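PDB 4MLO: TCP pilus virulence regulatory protein from Vibrio cholerae, which probably activates transcription of virulence genes, including those of the toxin-coregulated pilus, as an AraC-family DNA-binding regulator that holds a fatty acid. Local coordinates for residues A[32-44]-A[50-62]. Residues are numbered along the deposited sequence; the frame is centred on the assembly and turned at random.
With PAM (palmitoleic acid), chain E.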
ATOM      1  N   MET A  32      -4.813   0.996   4.151  1.00 17.98           N
ATOM      2  CA  MET A  32      -6.211   1.383   4.101  1.00 17.20           C
ATOM      3  C   MET A  32      -6.231   2.901   4.108  1.00 19.68           C
ATOM      4  O   MET A  32      -5.416   3.519   4.799  1.00 25.95           O
ATOM      5  CB  MET A  32      -6.998   0.821   5.285  1.00 19.21           C
ATOM      6  CG  MET A  32      -6.966  -0.697   5.369  1.00 21.39           C
ATOM      7  SD  MET A  32      -7.637  -1.371   6.936  1.00 29.59           S
ATOM      8  CE  MET A  32      -9.358  -0.951   6.751  1.00 36.32           C
ATOM      9  N   PHE A  33      -7.103   3.510   3.305  1.00 19.27           N
ATOM     10  CA  PHE A  33      -7.199   4.964   3.377  1.00 20.84           C
ATOM     11  C   PHE A  33      -8.627   5.421   3.123  1.00 20.00           C
ATOM     12  O   PHE A  33      -9.460   4.686   2.591  1.00 23.55           O
ATOM     13  CB  PHE A  33      -6.210   5.670   2.422  1.00 24.33           C
ATOM     14  CG  PHE A  33      -6.539   5.571   0.958  1.00 22.15           C
ATOM     15  CD1 PHE A  33      -5.924   4.613   0.163  1.00 21.38           C
ATOM     16  CD2 PHE A  33      -7.409   6.478   0.351  1.00 24.01           C
ATOM     17  CE1 PHE A  33      -6.186   4.539  -1.197  1.00 21.36           C
ATOM     18  CE2 PHE A  33      -7.675   6.414  -1.018  1.00 25.08           C
ATOM     19  CZ  PHE A  33      -7.064   5.442  -1.790  1.00 26.65           C
ATOM     20  N   TRP A  34      -8.907   6.645   3.574  1.00 21.92           N
ATOM     21  CA  TRP A  34     -10.222   7.256   3.416  1.00 22.82           C
ATOM     22  C   TRP A  34     -10.102   8.747   3.679  1.00 23.84           C
ATOM     23  O   TRP A  34      -9.174   9.208   4.349  1.00 24.35           O
ATOM     24  CB  TRP A  34     -11.259   6.636   4.358  1.00 25.99           C
ATOM     25  CG  TRP A  34     -10.977   6.894   5.793  1.00 28.18           C
ATOM     26  CD1 TRP A  34     -11.505   7.886   6.561  1.00 30.39           C
ATOM     27  CD2 TRP A  34     -10.093   6.153   6.648  1.00 29.43           C
ATOM     28  NE1 TRP A  34     -10.990   7.821   7.834  1.00 34.91           N
ATOM     29  CE2 TRP A  34     -10.133   6.759   7.916  1.00 34.62           C
ATOM     30  CE3 TRP A  34      -9.258   5.045   6.459  1.00 26.00           C
ATOM     31  CZ2 TRP A  34      -9.388   6.290   8.994  1.00 37.67           C
ATOM     32  CZ3 TRP A  34      -8.519   4.581   7.534  1.00 36.21           C
ATOM     33  CH2 TRP A  34      -8.584   5.214   8.783  1.00 41.27           C
ATOM     34  N   ILE A  35     -11.067   9.493   3.150  1.00 25.06           N
ATOM     35  CA  ILE A  35     -11.131  10.940   3.320  1.00 29.69           C
ATOM     36  C   ILE A  35     -12.010  11.257   4.527  1.00 37.22           C
ATOM     37  O   ILE A  35     -12.881  10.465   4.911  1.00 28.15           O
ATOM     38  CB  ILE A  35     -11.654  11.606   2.026  1.00 35.25           C
ATOM     39  CG1 ILE A  35     -13.114  11.222   1.747  1.00 34.03           C
ATOM     40  CG2 ILE A  35     -10.749  11.241   0.835  1.00 32.24           C
ATOM     41  CD1 ILE A  35     -13.713  11.889   0.510  1.00 37.80           C
ATOM     42  N   ASP A  36     -11.781  12.419   5.154  1.00 32.97           N
ATOM     43  CA  ASP A  36     -12.469  12.735   6.403  1.00 40.44           C
ATOM     44  C   ASP A  36     -13.734  13.554   6.197  1.00 40.89           C
ATOM     45  O   ASP A  36     -14.482  13.770   7.158  1.00 45.58           O
ATOM     46  CB  ASP A  36     -11.536  13.488   7.352  1.00 37.86           C
ATOM     47  CG  ASP A  36     -11.267  14.910   6.902  1.00 36.55           C
ATOM     48  OD1 ASP A  36     -11.475  15.231   5.708  1.00 33.98           O
ATOM     49  OD2 ASP A  36     -10.824  15.708   7.744  1.00 41.75           O
ATOM     50  N   SER A  37     -13.992  14.002   4.977  1.00 32.35           N
ATOM     51  CA  SER A  37     -15.091  14.920   4.714  1.00 43.10           C
ATOM     52  C   SER A  37     -15.198  15.099   3.211  1.00 42.57           C
ATOM     53  O   SER A  37     -14.259  14.812   2.458  1.00 37.27           O
ATOM     54  CB  SER A  37     -14.880  16.273   5.397  1.00 43.21           C
ATOM     55  OG  SER A  37     -13.708  16.900   4.912  1.00 46.54           O
ATOM     56  N   GLY A  38     -16.353  15.570   2.792  1.00 41.42           N
ATOM     57  CA  GLY A  38     -16.560  15.871   1.411  1.00 45.73           C
ATOM     58  C   GLY A  38     -16.598  14.619   0.554  1.00 40.16           C
ATOM     59  O   GLY A  38     -16.869  13.505   1.014  1.00 35.76           O
ATOM     60  N   ILE A  39     -16.310  14.831  -0.726  1.00 34.22           N
ATOM     61  CA  ILE A  39     -16.376  13.799  -1.747  1.00 43.72           C
ATOM     62  C   ILE A  39     -15.081  13.850  -2.540  1.00 39.78           C
ATOM     63  O   ILE A  39     -14.465  14.907  -2.692  1.00 28.52           O
ATOM     64  CB  ILE A  39     -17.594  13.992  -2.681  1.00 50.68           C
ATOM     65  CG1 ILE A  39     -18.897  13.954  -1.884  1.00 57.44           C
ATOM     66  CG2 ILE A  39     -17.618  12.932  -3.776  1.00 53.43           C
ATOM     67  CD1 ILE A  39     -19.212  12.604  -1.255  1.00 58.65           C
ATOM     68  N   ALA A  40     -14.658  12.690  -3.030  1.00 34.08           N
ATOM     69  CA  ALA A  40     -13.531  12.599  -3.934  1.00 27.58           C
ATOM     70  C   ALA A  40     -13.863  11.561  -4.990  1.00 30.42           C
ATOM     71  O   ALA A  40     -14.765  10.737  -4.819  1.00 38.60           O
ATOM     72  CB  ALA A  40     -12.234  12.225  -3.197  1.00 22.64           C
ATOM     73  N   LYS A  41     -13.112  11.608  -6.083  1.00 26.66           N
ATOM     74  CA  LYS A  41     -13.252  10.680  -7.196  1.00 27.62           C
ATOM     75  C   LYS A  41     -11.954   9.892  -7.299  1.00 23.23           C
ATOM     76  O   LYS A  41     -10.884  10.486  -7.480  1.00 23.17           O
ATOM     77  CB  LYS A  41     -13.532  11.438  -8.490  1.00 32.49           C
ATOM     78  CG  LYS A  41     -13.730  10.552  -9.700  1.00 37.58           C
ATOM     79  CD  LYS A  41     -13.669  11.374 -10.977  1.00 43.86           C
ATOM     80  CE  LYS A  41     -14.098  10.578 -12.204  1.00 53.45           C
ATOM     81  NZ  LYS A  41     -13.933  11.365 -13.466  1.00 57.33           N
ATOM     82  N   LEU A  42     -12.069   8.568  -7.170  1.00 26.57           N
ATOM     83  CA  LEU A  42     -10.945   7.653  -7.313  0.50 27.62           C
ATOM     84  C   LEU A  42     -11.054   6.969  -8.666  1.00 25.71           C
ATOM     85  O   LEU A  42     -12.073   6.346  -8.970  1.00 33.50           O
ATOM     86  CB  LEU A  42     -10.953   6.623  -6.189  0.50 29.57           C
ATOM     87  CG  LEU A  42      -9.783   5.641  -6.012  0.50 34.72           C
ATOM     88  CD1 LEU A  42     -10.001   4.913  -4.707  0.50 36.26           C
ATOM     89  CD2 LEU A  42      -9.648   4.631  -7.144  0.50 32.76           C
ATOM     90  N   ILE A  43     -10.018   7.104  -9.483  1.00 28.13           N
ATOM     91  CA  ILE A  43      -9.949   6.436 -10.775  1.00 30.01           C
ATOM     92  C   ILE A  43      -8.849   5.391 -10.708  1.00 34.00           C
ATOM     93  O   ILE A  43      -7.665   5.728 -10.559  1.00 34.33           O
ATOM     94  CB  ILE A  43      -9.696   7.421 -11.913  1.00 30.17           C
ATOM     95  CG1 ILE A  43     -10.851   8.422 -11.977  1.00 36.01           C
ATOM     96  CG2 ILE A  43      -9.556   6.665 -13.226  1.00 31.67           C
ATOM     97  CD1 ILE A  43     -10.612   9.538 -12.934  1.00 43.00           C
ATOM     98  N   ASP A  44      -9.245   4.129 -10.836  1.00 30.64           N
ATOM     99  CA  ASP A  44      -8.311   3.010 -10.850  1.00 30.11           C
ATOM    100  C   ASP A  44      -7.958   2.698 -12.299  1.00 33.77           C
ATOM    101  O   ASP A  44      -8.754   2.090 -13.027  1.00 37.43           O
ATOM    102  CB  ASP A  44      -8.919   1.807 -10.144  1.00 34.67           C
ATOM    103  CG  ASP A  44      -8.006   0.601 -10.160  1.00 39.70           C
ATOM    104  OD1 ASP A  44      -6.827   0.740 -10.574  1.00 28.87           O
ATOM    105  OD2 ASP A  44      -8.474  -0.480  -9.738  1.00 42.15           O
ATOM    106  N   SER A  50     -14.061   3.912 -11.888  1.00 49.69           N
ATOM    107  CA  SER A  50     -14.011   5.072 -11.017  1.00 46.98           C
ATOM    108  C   SER A  50     -15.048   4.920  -9.917  1.00 49.71           C
ATOM    109  O   SER A  50     -16.077   4.262 -10.092  1.00 55.05           O
ATOM    110  CB  SER A  50     -14.241   6.377 -11.787  1.00 51.61           C
ATOM    111  OG  SER A  50     -15.465   6.339 -12.476  1.00 63.83           O
ATOM    112  N   TYR A  51     -14.739   5.512  -8.772  1.00 43.77           N
ATOM    113  CA  TYR A  51     -15.613   5.530  -7.614  1.00 42.20           C
ATOM    114  C   TYR A  51     -15.706   6.955  -7.120  1.00 43.12           C
ATOM    115  O   TYR A  51     -14.688   7.641  -7.013  1.00 37.97           O
ATOM    116  CB  TYR A  51     -15.083   4.677  -6.455  1.00 39.18           C
ATOM    117  CG  TYR A  51     -14.585   3.308  -6.824  1.00 45.52           C
ATOM    118  CD1 TYR A  51     -13.300   3.129  -7.329  1.00 48.30           C
ATOM    119  CD2 TYR A  51     -15.379   2.184  -6.628  1.00 53.17           C
ATOM    120  CE1 TYR A  51     -12.828   1.866  -7.651  1.00 45.30           C
ATOM    121  CE2 TYR A  51     -14.919   0.918  -6.947  1.00 50.22           C
ATOM    122  CZ  TYR A  51     -13.643   0.765  -7.457  1.00 49.81           C
ATOM    123  OH  TYR A  51     -13.183  -0.491  -7.774  1.00 48.15           O
ATOM    124  N   GLU A  52     -16.913   7.398  -6.806  1.00 35.53           N
ATOM    125  CA  GLU A  52     -17.072   8.539  -5.925  1.00 38.10           C
ATOM    126  C   GLU A  52     -17.077   8.012  -4.499  1.00 37.98           C
ATOM    127  O   GLU A  52     -17.834   7.096  -4.175  1.00 37.57           O
ATOM    128  CB  GLU A  52     -18.357   9.311  -6.226  1.00 44.92           C
ATOM    129  CG  GLU A  52     -18.292  10.101  -7.512  1.00 52.33           C
ATOM    130  CD  GLU A  52     -19.263  11.274  -7.522  1.00 60.33           C
ATOM    131  OE1 GLU A  52     -19.190  12.084  -8.471  1.00 63.00           O
ATOM    132  OE2 GLU A  52     -20.093  11.380  -6.586  1.00 53.27           O
ATOM    133  N   ILE A  53     -16.208   8.564  -3.663  1.00 36.22           N
ATOM    134  CA  ILE A  53     -16.082   8.114  -2.289  1.00 36.08           C
ATOM    135  C   ILE A  53     -16.417   9.266  -1.355  1.00 38.12           C
ATOM    136  O   ILE A  53     -16.279  10.442  -1.700  1.00 34.66           O
ATOM    137  CB  ILE A  53     -14.664   7.572  -2.003  1.00 29.07           C
ATOM    138  CG1 ILE A  53     -13.591   8.632  -2.292  1.00 28.60           C
ATOM    139  CG2 ILE A  53     -14.397   6.352  -2.854  1.00 32.47           C
ATOM    140  CD1 ILE A  53     -12.197   8.231  -1.763  1.00 30.40           C
ATOM    141  N   ASN A  54     -16.878   8.903  -0.164  1.00 28.24           N
ATOM    142  CA  ASN A  54     -17.153   9.844   0.904  1.00 32.69           C
ATOM    143  C   ASN A  54     -16.397   9.419   2.149  1.00 31.86           C
ATOM    144  O   ASN A  54     -15.568   8.495   2.094  1.00 27.20           O
ATOM    145  CB  ASN A  54     -18.665   9.923   1.166  1.00 41.65           C
ATOM    146  CG  ASN A  54     -19.293   8.554   1.374  1.00 43.60           C
ATOM    147  OD1 ASN A  54     -18.784   7.727   2.137  1.00 34.14           O
ATOM    148  ND2 ASN A  54     -20.389   8.300   0.672  1.00 47.82           N
ATOM    149  N   SER A  55     -16.682  10.075   3.276  1.00 32.15           N
ATOM    150  CA  SER A  55     -15.910   9.874   4.490  1.00 29.84           C
ATOM    151  C   SER A  55     -16.129   8.512   5.140  1.00 27.93           C
ATOM    152  O   SER A  55     -15.426   8.202   6.103  1.00 37.87           O
ATOM    153  CB  SER A  55     -16.228  10.980   5.499  1.00 40.10           C
ATOM    154  OG  SER A  55     -17.567  10.878   5.944  1.00 43.83           O
ATOM    155  N   SER A  56     -17.041   7.686   4.630  1.00 31.12           N
ATOM    156  CA  SER A  56     -17.180   6.308   5.098  1.00 39.41           C
ATOM    157  C   SER A  56     -16.657   5.275   4.105  1.00 31.94           C
ATOM    158  O   SER A  56     -16.749   4.069   4.373  1.00 28.00           O
ATOM    159  CB  SER A  56     -18.642   6.010   5.424  1.00 45.59           C
ATOM    160  OG  SER A  56     -19.001   6.637   6.641  1.00 48.97           O
ATOM    161  N   SER A  57     -16.131   5.704   2.968  1.00 28.05           N
ATOM    162  CA  SER A  57     -15.573   4.782   1.985  1.00 28.65           C
ATOM    163  C   SER A  57     -14.138   4.444   2.371  1.00 25.68           C
ATOM    164  O   SER A  57     -13.275   5.331   2.402  1.00 27.76           O
ATOM    165  CB  SER A  57     -15.604   5.407   0.589  1.00 27.75           C
ATOM    166  OG  SER A  57     -16.898   5.852   0.201  1.00 32.60           O
ATOM    167  N   ILE A  58     -13.866   3.166   2.624  1.00 23.83           N
ATOM    168  CA  ILE A  58     -12.513   2.699   2.903  1.00 23.67           C
ATOM    169  C   ILE A  58     -11.958   2.050   1.642  1.00 22.85           C
ATOM    170  O   ILE A  58     -12.592   1.141   1.077  1.00 25.82           O
ATOM    171  CB  ILE A  58     -12.496   1.684   4.063  1.00 28.36           C
ATOM    172  CG1 ILE A  58     -13.182   2.233   5.307  1.00 33.92           C
ATOM    173  CG2 ILE A  58     -11.049   1.261   4.388  1.00 29.78           C
ATOM    174  CD1 ILE A  58     -12.544   3.458   5.889  1.00 44.96           C
ATOM    175  N   ILE A  59     -10.755   2.468   1.241  1.00 22.14           N
ATOM    176  CA  ILE A  59     -10.029   1.846   0.141  1.00 19.03           C
ATOM    177  C   ILE A  59      -8.925   0.995   0.748  1.00 22.26           C
ATOM    178  O   ILE A  59      -8.150   1.469   1.584  1.00 21.21           O
ATOM    179  CB  ILE A  59      -9.435   2.881  -0.825  1.00 21.30           C
ATOM    180  CG1 ILE A  59     -10.531   3.873  -1.280  1.00 32.10           C
ATOM    181  CG2 ILE A  59      -8.801   2.181  -2.004  1.00 23.32           C
ATOM    182  CD1 ILE A  59     -11.637   3.240  -2.077  1.00 40.99           C
ATOM    183  N   LEU A  60      -8.870  -0.265   0.344  1.00 21.52           N
ATOM    184  CA  LEU A  60      -7.853  -1.185   0.814  1.00 19.60           C
ATOM    185  C   LEU A  60      -6.905  -1.485  -0.331  1.00 16.75           C
ATOM    186  O   LEU A  60      -7.352  -1.874  -1.414  1.00 20.48           O
ATOM    187  CB  LEU A  60      -8.493  -2.475   1.313  1.00 19.24           C
ATOM    188  CG  LEU A  60      -9.423  -2.349   2.524  1.00 18.14           C
ATOM    189  CD1 LEU A  60     -10.861  -1.997   2.090  1.00 22.16           C
ATOM    190  CD2 LEU A  60      -9.393  -3.599   3.354  1.00 22.95           C
ATOM    191  N   LEU A  61      -5.607  -1.426  -0.059  1.00 16.34           N
ATOM    192  CA  LEU A  61      -4.590  -1.711  -1.073  1.00 14.96           C
ATOM    193  C   LEU A  61      -3.793  -2.936  -0.640  1.00 18.62           C
ATOM    194  O   LEU A  61      -3.274  -2.988   0.484  1.00 17.45           O
ATOM    195  CB  LEU A  61      -3.649  -0.518  -1.298  1.00 18.21           C
ATOM    196  CG  LEU A  61      -4.313   0.818  -1.687  1.00 19.09           C
ATOM    197  CD1 LEU A  61      -3.248   1.880  -1.858  1.00 20.81           C
ATOM    198  CD2 LEU A  61      -5.116   0.665  -2.961  1.00 23.36           C
ATOM    199  N   LYS A  62      -3.691  -3.917  -1.536  1.00 17.34           N
ATOM    200  CA  LYS A  62      -3.062  -5.190  -1.193  1.00 14.33           C
ATOM    201  C   LYS A  62      -1.542  -5.081  -1.215  1.00 15.64           C
ATOM    202  O   LYS A  62      -0.945  -4.463  -2.105  1.00 15.67           O
ATOM    203  CB  LYS A  62      -3.513  -6.280  -2.164  1.00 16.66           C
ATOM    204  CG  LYS A  62      -3.098  -7.644  -1.728  1.00 23.04           C
ATOM    205  CD  LYS A  62      -3.294  -8.657  -2.821  1.00 34.20           C
ATOM    206  CE  LYS A  62      -4.701  -8.717  -3.260  1.00 31.74           C
ATOM    207  NZ  LYS A  62      -4.862  -9.864  -4.210  1.00 49.23           N
TER
HETATM  208  C1  PAM E 304       2.114   6.473   1.886  1.00 24.28           C
HETATM  209  O1  PAM E 304       1.701   7.091   2.904  1.00 26.37           O
HETATM  210  O2  PAM E 304       2.528   5.292   1.961  1.00 21.44           O
HETATM  211  C2  PAM E 304       2.144   7.152   0.544  1.00 18.68           C
HETATM  212  C3  PAM E 304       1.307   6.398  -0.501  1.00 24.60           C
HETATM  213  C4  PAM E 304      -0.147   6.328  -0.042  1.00 28.48           C
HETATM  214  C5  PAM E 304      -1.056   5.656  -1.065  1.00 34.25           C
HETATM  215  C6  PAM E 304      -2.465   5.462  -0.507  1.00 28.24           C
HETATM  216  C7  PAM E 304      -3.162   6.781  -0.175  1.00 24.46           C
HETATM  217  C8  PAM E 304      -3.489   7.560  -1.437  1.00 26.97           C
HETATM  218  C9  PAM E 304      -4.119   8.916  -1.136  1.00 28.97           C
HETATM  219  C10 PAM E 304      -3.432   9.974  -0.690  1.00 38.18           C
HETATM  220  C11 PAM E 304      -1.943   9.917  -0.393  1.00 33.05           C
HETATM  221  C12 PAM E 304      -1.229  11.248  -0.637  1.00 29.10           C
HETATM  222  C13 PAM E 304       0.277  10.976  -0.661  1.00 28.86           C
HETATM  223  C14 PAM E 304       1.116  12.048  -1.326  1.00 29.43           C
HETATM  224  C15 PAM E 304       0.701  12.295  -2.770  1.00 31.29           C
HETATM  225  C16 PAM E 304       1.831  12.856  -3.596  1.00 28.98           C
HETATM  226  O   HOH W   1     -13.041   7.808   1.645  1.00 25.94           O
HETATM  227  O   HOH W   2     -18.267  12.611   3.042  1.00 35.82           O
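The ring of F33 lies between I59 and the bound palmitoleic acid, an example of how one aromatic ring can serve the protein core with one face and a ligand with the other. I59 CB sits over one face, 3.7 Å from the ring centroid in a CH-pi contact, while C7 of the fatty acid lies over the opposite face, 3.5 Å from F33 CD1. L61 CD1 comes to the ring's edge and also touches the lipid chain. F33 CG stands between its own backbone N and carbonyl carbon (chi1 71°), a turn that lays the ring alongside I59. Beyond the ring, I59 CD1 meets L42 CD1 tip to tip at 3.5 Å, linking two ladders across the inside of the domain; L42 in turn runs beside Y51, its CD2 near the tyrosine CD1. On the other face of the strand pair 32-35 and 57-61, I58 is shared: its CD1 meets the W34 indole obliquely, nearest CE3 (3.7 Å), and its CG2 takes M32 CE at 3.7 Å, reached by the bend at the end of the methionine chain.

Paired backbone hydrogen bonds fix each ladder: F33 with I59 in one, A40 with I53 and L42 with Y51 in the other. Where the strands part, water 1 accepts from I35 N and donates to the carbonyls of N54 and S57, and water 2 joins G38 O to S55 N. N54 OD1 accepts from S56 N, an Asx turn within the type I beta turn 54-57. The two antiparallel ladders, belonging to separate sheets and enclosing an apolar interior, are characteristic of a cupin-like beta barrel, here the N-terminal domain, with F33 and L61 lining its fatty-acid pocket.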